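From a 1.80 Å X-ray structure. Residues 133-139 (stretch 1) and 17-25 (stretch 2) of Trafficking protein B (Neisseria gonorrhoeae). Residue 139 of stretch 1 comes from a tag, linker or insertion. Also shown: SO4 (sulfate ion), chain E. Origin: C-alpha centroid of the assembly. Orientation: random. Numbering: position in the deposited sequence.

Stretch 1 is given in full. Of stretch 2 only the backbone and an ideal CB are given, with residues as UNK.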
# COMPACT_ATOMS: atom_id res chain seq x y z
N VAL A 133 9.90 0.46 -17.70
CA VAL A 133 10.81 0.85 -16.65
C VAL A 133 12.09 1.47 -17.18
O VAL A 133 12.48 1.23 -18.33
CB VAL A 133 11.17 -0.36 -15.75
CG1 VAL A 133 9.92 -0.89 -15.11
CG2 VAL A 133 11.82 -1.47 -16.58
N PHE A 134 12.72 2.29 -16.35
CA PHE A 134 13.98 2.90 -16.73
C PHE A 134 14.89 2.95 -15.52
O PHE A 134 14.48 3.37 -14.44
CB PHE A 134 13.78 4.31 -17.28
CG PHE A 134 15.07 4.98 -17.64
CD1 PHE A 134 15.85 4.51 -18.70
CD2 PHE A 134 15.55 6.05 -16.89
CE1 PHE A 134 17.09 5.08 -19.00
CE2 PHE A 134 16.79 6.63 -17.17
CZ PHE A 134 17.55 6.14 -18.23
N ASN A 135 16.12 2.48 -15.71
CA ASN A 135 17.12 2.46 -14.64
C ASN A 135 18.08 3.61 -14.91
O ASN A 135 18.91 3.51 -15.82
CB ASN A 135 17.88 1.12 -14.66
CG ASN A 135 18.88 1.01 -13.53
OD1 ASN A 135 19.33 2.01 -12.97
ND2 ASN A 135 19.25 -0.22 -13.19
N PRO A 136 17.98 4.72 -14.15
CA PRO A 136 18.87 5.86 -14.37
C PRO A 136 20.37 5.61 -14.12
O PRO A 136 21.19 6.50 -14.35
CB PRO A 136 18.30 6.94 -13.44
CG PRO A 136 17.72 6.15 -12.32
CD PRO A 136 17.05 4.98 -13.04
N TRP A 137 20.72 4.42 -13.63
CA TRP A 137 22.14 4.12 -13.43
C TRP A 137 22.74 3.80 -14.80
O TRP A 137 23.97 3.75 -14.96
CB TRP A 137 22.32 2.94 -12.46
CG TRP A 137 22.44 3.36 -11.03
CD1 TRP A 137 23.60 3.43 -10.29
CD2 TRP A 137 21.39 3.80 -10.16
NE1 TRP A 137 23.32 3.88 -9.03
CE2 TRP A 137 21.98 4.11 -8.92
CE3 TRP A 137 20.01 3.96 -10.32
CZ2 TRP A 137 21.22 4.58 -7.83
CZ3 TRP A 137 19.26 4.42 -9.24
CH2 TRP A 137 19.87 4.73 -8.01
N HIS A 138 21.86 3.60 -15.79
CA HIS A 138 22.25 3.32 -17.19
C HIS A 138 21.97 4.54 -18.06
O HIS A 138 21.28 5.47 -17.63
CB HIS A 138 21.44 2.15 -17.77
CG HIS A 138 21.85 0.80 -17.27
ND1 HIS A 138 23.11 0.28 -17.48
CD2 HIS A 138 21.16 -0.14 -16.58
CE1 HIS A 138 23.18 -0.92 -16.93
NE2 HIS A 138 22.01 -1.20 -16.39
N LEU A 139 22.48 4.54 -19.28
CA LEU A 139 22.24 5.66 -20.19
C LEU A 139 20.93 5.45 -20.95
O LEU A 139 20.46 4.29 -21.01
CB LEU A 139 23.40 5.80 -21.18
CG LEU A 139 24.78 6.05 -20.57
CD1 LEU A 139 25.82 6.06 -21.67
CD2 LEU A 139 24.79 7.37 -19.80
OXT LEU A 139 20.39 6.45 -21.49
N UNK A 17 26.26 10.84 -4.00
CA UNK A 17 25.29 10.33 -4.98
C UNK A 17 25.88 10.07 -6.35
O UNK A 17 26.87 10.70 -6.73
CB UNK A 17 24.13 11.32 -5.12
N UNK A 18 25.27 9.13 -7.07
CA UNK A 18 25.70 8.78 -8.41
C UNK A 18 25.34 9.95 -9.32
O UNK A 18 24.16 10.26 -9.52
CB UNK A 18 25.06 7.48 -8.89
N UNK A 19 26.37 10.59 -9.86
CA UNK A 19 26.20 11.76 -10.72
C UNK A 19 25.31 11.50 -11.93
O UNK A 19 24.61 12.40 -12.38
CB UNK A 19 27.57 12.25 -11.20
N UNK A 20 25.35 10.28 -12.46
CA UNK A 20 24.52 9.94 -13.62
C UNK A 20 23.03 10.01 -13.28
O UNK A 20 22.22 10.44 -14.10
CB UNK A 20 24.87 8.54 -14.13
N UNK A 21 22.69 9.58 -12.08
CA UNK A 21 21.30 9.60 -11.65
C UNK A 21 20.85 11.03 -11.41
O UNK A 21 19.75 11.42 -11.80
CB UNK A 21 21.11 8.76 -10.39
N UNK A 22 21.70 11.82 -10.77
CA UNK A 22 21.36 13.21 -10.51
C UNK A 22 21.14 13.93 -11.85
O UNK A 22 20.13 14.61 -12.01
CB UNK A 22 22.46 13.89 -9.69
N UNK A 23 22.06 13.76 -12.80
CA UNK A 23 21.91 14.40 -14.12
C UNK A 23 20.62 13.98 -14.82
O UNK A 23 19.94 14.81 -15.47
CB UNK A 23 23.11 14.06 -15.01
N UNK A 24 20.29 12.70 -14.75
CA UNK A 24 19.06 12.23 -15.39
C UNK A 24 17.86 12.91 -14.76
O UNK A 24 16.93 13.34 -15.46
CB UNK A 24 18.93 10.71 -15.28
N UNK A 25 17.84 12.99 -13.44
CA UNK A 25 16.72 13.63 -12.77
C UNK A 25 16.61 15.09 -13.24
O UNK A 25 15.50 15.61 -13.39
CB UNK A 25 16.89 13.56 -11.25
S SO4 E . 25.11 1.79 -20.06
O1 SO4 E . 25.04 2.08 -18.69
O2 SO4 E . 24.14 2.58 -20.86
O3 SO4 E . 24.79 0.46 -20.41
O4 SO4 E . 26.34 2.25 -20.59

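Stretch 1 closes a type I turn from Asn135 to His138 over one side of the helix in stretch 2, with Pro136 and position 21 the nearest CA pair at 5.2 Å.

Position 17, in extended conformation (phi/psi -64/152), has nothing of stretch 1 within 5.5 Å of its ideal CB. Many residues would suit, a proline among them since phi allows it; it is Pro17.

Position 18 immediately precedes the helix, where backbone NH groups lack partners, and its CB points toward stretch 1, 4.0 Å from Trp137 NE1. Asp, Asn, Ser or Thr could cap here. The residue is Asn18: OD1 accepts from the N of position 21 (3.2 Å) and, weakly, from the N of position 20 (2.8 Å), while ND2 lies 3.5 Å from Trp137 CD1.

Position 19, in the first helical turn, has nothing of stretch 1 within 5.5 Å of its ideal CB and tolerates most polar residues; it is Glu19.

At position 20 the CB points toward stretch 1, 4.2 Å from Pro136 O and 4.9 Å from Trp137 O. Carbonyls and a sulfate beyond them favour a long donor, Lys or Arg. Arg20 extends with chi1 and chi2 both t, and NH1 donates to Trp137 O at 2.9 Å and 165°. Leu139, from the tag, places CD2 over one face of the guanidinium, 3.4 Å from Arg20 NE. NH1 also comes within 3.2 Å of sulfate O1, the atom that accepts from His138 ND1 (2.9 Å).

The CB of position 21 points sideways, 4.5 Å from Pro136 CB and 4.8 Å from Trp137 CH2. A compact apolar residue, Val, Ile or perhaps Ala, fits beside these two rings. In Val21, CG2 sits over the face of the Trp137 six-membered ring, 3.5 Å from its centroid in a CH-pi contact, and also comes within 3.9 Å of Pro136 O; Val21 CG1 lies 4.1 Å from Pro136 CG.

Positions 22 and 23 are out of reach, so stretch 1 dictates nothing there. They are Val22 and Ala23.

At position 24 the CB again points toward stretch 1, 4.2 Å from Pro136 CB and 5.0 Å from Phe134 CE2. This apolar surface suits Leu, Met, Phe or Trp. Trp24 brings CE3 to 3.6 Å from Pro136 CB and its five-membered ring to an oblique pairing with the Phe134 ring, centroids 4.6 Å apart. Phe134 CE2 lies over the indole face, 3.2 Å from Trp24 NE1.

Position 25 points sideways, its CB without neighbours from stretch 1, leaving the choice wide; it is Leu25.

Stretch 2, residues 17-25: PNERVVAWL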
# COMPACT_ATOMS: atom_id res chain seq x y z
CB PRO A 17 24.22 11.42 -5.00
CG PRO A 17 24.98 12.66 -4.68
CD PRO A 17 25.93 12.22 -3.60
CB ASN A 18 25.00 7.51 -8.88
CG ASN A 18 25.44 7.07 -10.27
OD1 ASN A 18 25.19 7.76 -11.25
ND2 ASN A 18 26.09 5.91 -10.34
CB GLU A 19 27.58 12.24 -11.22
CG GLU A 19 28.73 12.03 -10.22
CD GLU A 19 29.15 10.57 -10.05
OE1 GLU A 19 29.54 9.92 -11.05
OE2 GLU A 19 29.10 10.07 -8.91
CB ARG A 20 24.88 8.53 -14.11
CG ARG A 20 24.02 8.04 -15.26
CD ARG A 20 24.52 6.68 -15.77
NE ARG A 20 25.73 6.82 -16.59
CZ ARG A 20 26.41 5.80 -17.10
NH1 ARG A 20 26.01 4.55 -16.86
NH2 ARG A 20 27.47 6.02 -17.87
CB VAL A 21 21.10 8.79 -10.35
CG1 VAL A 21 19.65 8.89 -9.90
CG2 VAL A 21 21.49 7.35 -10.59
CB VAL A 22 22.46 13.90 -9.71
CG1 VAL A 22 22.13 15.38 -9.53
CG2 VAL A 22 22.58 13.21 -8.34
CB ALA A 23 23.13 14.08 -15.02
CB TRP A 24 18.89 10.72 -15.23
CG TRP A 24 17.62 10.24 -15.86
CD1 TRP A 24 17.34 10.12 -17.19
CD2 TRP A 24 16.42 9.87 -15.16
NE1 TRP A 24 16.03 9.71 -17.37
CE2 TRP A 24 15.45 9.54 -16.14
CE3 TRP A 24 16.07 9.79 -13.81
CZ2 TRP A 24 14.15 9.13 -15.80
CZ3 TRP A 24 14.78 9.39 -13.47
CH2 TRP A 24 13.84 9.06 -14.47
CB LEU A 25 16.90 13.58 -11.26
CG LEU A 25 16.69 12.22 -10.60
CD1 LEU A 25 17.27 12.26 -9.18
CD2 LEU A 25 15.20 11.86 -10.55
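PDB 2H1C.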